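HIT domain-containing protein (Leishmania major, PDB 3KSV) probably acts as a HIT-family (histidine triad) nucleotide-binding protein with nucleotidyl hydrolase or transferase activity, and carries a bound zinc ion. Local coordinates at residues S57-L62 / V107-I112. Numbering follows the deposited sequence.
Sequences SCLHEL and VHFHII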
loop_
_atom_site.group_PDB
_atom_site.type_symbol
_atom_site.label_atom_id
_atom_site.label_comp_id
_atom_site.label_asym_id
_atom_site.label_seq_id
_atom_site.Cartn_x
_atom_site.Cartn_y
_atom_site.Cartn_z
ATOM N N SER A 57 -7.972 1.821 -13.015
ATOM C CA SER A 57 -8.992 1.906 -11.967
ATOM C C SER A 57 -8.625 1.098 -10.684
ATOM O O SER A 57 -8.951 1.515 -9.562
ATOM C CB SER A 57 -10.352 1.488 -12.529
ATOM O OG SER A 57 -11.259 1.172 -11.481
ATOM N N CYS A 58 -7.953 -0.043 -10.863
ATOM C CA CYS A 58 -7.511 -0.901 -9.753
ATOM C C CYS A 58 -6.032 -1.296 -9.960
ATOM O O CYS A 58 -5.492 -1.207 -11.068
ATOM C CB CYS A 58 -8.386 -2.166 -9.632
ATOM S SG CYS A 58 -10.223 -1.916 -9.630
ATOM N N LEU A 59 -5.384 -1.738 -8.888
ATOM C CA LEU A 59 -3.951 -1.984 -8.911
ATOM C C LEU A 59 -3.587 -3.074 -9.899
ATOM O O LEU A 59 -2.514 -3.020 -10.519
ATOM C CB LEU A 59 -3.434 -2.339 -7.504
ATOM C CG LEU A 59 -1.913 -2.389 -7.346
ATOM C CD1 LEU A 59 -1.278 -1.054 -7.706
ATOM C CD2 LEU A 59 -1.511 -2.812 -5.908
ATOM N N HIS A 60 -4.489 -4.038 -10.067
ATOM C CA HIS A 60 -4.258 -5.163 -10.981
ATOM C C HIS A 60 -4.309 -4.763 -12.449
ATOM O O HIS A 60 -3.956 -5.563 -13.305
ATOM C CB HIS A 60 -5.202 -6.359 -10.703
ATOM C CG HIS A 60 -6.663 -6.065 -10.860
ATOM N ND1 HIS A 60 -7.355 -6.320 -12.032
ATOM C CD2 HIS A 60 -7.579 -5.593 -9.981
ATOM C CE1 HIS A 60 -8.621 -5.963 -11.882
ATOM N NE2 HIS A 60 -8.782 -5.524 -10.642
ATOM N N GLU A 61 -4.735 -3.530 -12.732
ATOM C CA GLU A 61 -4.765 -3.037 -14.100
ATOM C C GLU A 61 -3.516 -2.233 -14.435
ATOM O O GLU A 61 -3.321 -1.834 -15.581
ATOM C CB GLU A 61 -6.020 -2.197 -14.316
ATOM C CG GLU A 61 -7.304 -3.028 -14.372
ATOM C CD GLU A 61 -8.546 -2.184 -14.655
ATOM O OE1 GLU A 61 -8.857 -1.312 -13.810
ATOM O OE2 GLU A 61 -9.209 -2.392 -15.709
ATOM N N LEU A 62 -2.660 -2.018 -13.436
ATOM C CA LEU A 62 -1.476 -1.176 -13.588
ATOM C C LEU A 62 -0.371 -1.955 -14.318
ATOM O O LEU A 62 -0.188 -3.147 -14.062
ATOM C CB LEU A 62 -0.991 -0.748 -12.191
ATOM C CG LEU A 62 -0.101 0.481 -12.024
ATOM C CD1 LEU A 62 -0.745 1.713 -12.638
ATOM C CD2 LEU A 62 0.203 0.684 -10.553
ATOM N N VAL A 107 -6.199 4.449 -9.425
ATOM C CA VAL A 107 -5.345 3.944 -8.340
ATOM C C VAL A 107 -4.721 5.130 -7.594
ATOM O O VAL A 107 -4.142 6.033 -8.207
ATOM C CB VAL A 107 -4.216 3.042 -8.873
ATOM C CG1 VAL A 107 -3.195 2.735 -7.778
ATOM C CG2 VAL A 107 -4.800 1.734 -9.458
ATOM N N HIS A 108 -4.867 5.142 -6.269
ATOM C CA HIS A 108 -4.168 6.116 -5.447
ATOM C C HIS A 108 -3.796 5.500 -4.104
ATOM O O HIS A 108 -4.629 4.886 -3.439
ATOM C CB HIS A 108 -4.974 7.405 -5.288
ATOM C CG HIS A 108 -6.385 7.194 -4.840
ATOM N ND1 HIS A 108 -7.334 6.596 -5.638
ATOM C CD2 HIS A 108 -7.020 7.547 -3.698
ATOM C CE1 HIS A 108 -8.490 6.580 -5.001
ATOM N NE2 HIS A 108 -8.329 7.146 -3.821
ATOM N N PHE A 109 -2.519 5.639 -3.761
ATOM C CA PHE A 109 -1.982 5.228 -2.479
ATOM C C PHE A 109 -2.049 6.404 -1.515
ATOM O O PHE A 109 -1.468 7.443 -1.762
ATOM C CB PHE A 109 -0.519 4.786 -2.630
ATOM C CG PHE A 109 -0.356 3.453 -3.257
ATOM C CD1 PHE A 109 -0.178 2.323 -2.464
ATOM C CD2 PHE A 109 -0.404 3.312 -4.635
ATOM C CE1 PHE A 109 -0.045 1.104 -3.016
ATOM C CE2 PHE A 109 -0.267 2.071 -5.210
ATOM C CZ PHE A 109 -0.074 0.957 -4.399
ATOM N N HIS A 110 -2.765 6.234 -0.418
ATOM C CA HIS A 110 -2.764 7.194 0.666
ATOM C C HIS A 110 -1.524 6.901 1.529
ATOM O O HIS A 110 -1.251 5.717 1.829
ATOM C CB HIS A 110 -4.008 6.995 1.537
ATOM C CG HIS A 110 -5.322 7.152 0.820
ATOM N ND1 HIS A 110 -6.030 8.330 0.822
ATOM C CD2 HIS A 110 -6.095 6.251 0.158
ATOM C CE1 HIS A 110 -7.163 8.158 0.164
ATOM N NE2 HIS A 110 -7.227 6.905 -0.252
ATOM N N ILE A 111 -0.787 7.952 1.917
ATOM C CA ILE A 111 0.209 7.862 3.006
ATOM C C ILE A 111 -0.264 8.767 4.127
ATOM O O ILE A 111 -0.243 9.990 3.980
ATOM C CB ILE A 111 1.662 8.210 2.586
ATOM C CG1 ILE A 111 2.050 7.557 1.239
ATOM C CG2 ILE A 111 2.664 7.722 3.690
ATOM C CD1 ILE A 111 1.376 8.179 0.017
ATOM N N ILE A 112 -0.729 8.165 5.230
ATOM C CA ILE A 112 -1.519 8.880 6.248
ATOM C C ILE A 112 -0.768 8.898 7.574
ATOM O O ILE A 112 -0.628 7.843 8.201
ATOM C CB ILE A 112 -2.900 8.214 6.488
ATOM C CG1 ILE A 112 -3.670 7.978 5.179
ATOM C CG2 ILE A 112 -3.761 9.083 7.379
ATOM C CD1 ILE A 112 -4.701 6.893 5.285
#
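Val107 and Phe109, alternate residues of the predicted histidine triad motif of this HIT fold, meet the loop between strand 48-52 and helix 64-82: Val107 packs on the Cys58-Leu59 peptide group and on the Leu59 side chain, and Phe109 on Leu59. The two methyls of Val107 divide the work. Val107 CG2 presses on the peptide group, 3.3 Å from Cys58 C and 3.6 Å from Leu59 N. Val107 CG1, anti to its own backbone N (chi1 170°), lies 4.2 Å from Leu59 CD1. The same Leu59 CD1 also reaches the ring of Phe109, coming in at the edge near the ring plane and lying 4.1 Å from Phe109 CZ. The Leu59 and Phe109 side chains cross at about a right angle; Val70 and Leu74 of helix 64-82 and Gln94 of strand 89-96 also touch Phe109. Beyond the apolar contact, the peptide N of Leu59 donates to Asn96 OD1, and Ser57 O accepts from Gln102 NE2. His108, the predicted nucleotidylated histidine, does not touch the loop; its ND1 is hydrogen-bonded to the carbonyl O of the zinc ligand His106. The arrangement thus packs the apolar residues flanking His108 against the loop that follows another zinc ligand, His55. Within this loop the 3-10 turn is closed by Glu61 N donating to Cys58 O at 3.0 Å, while Glu61 OE1 accepts a weak bond from Cys58 N at 3.3 Å.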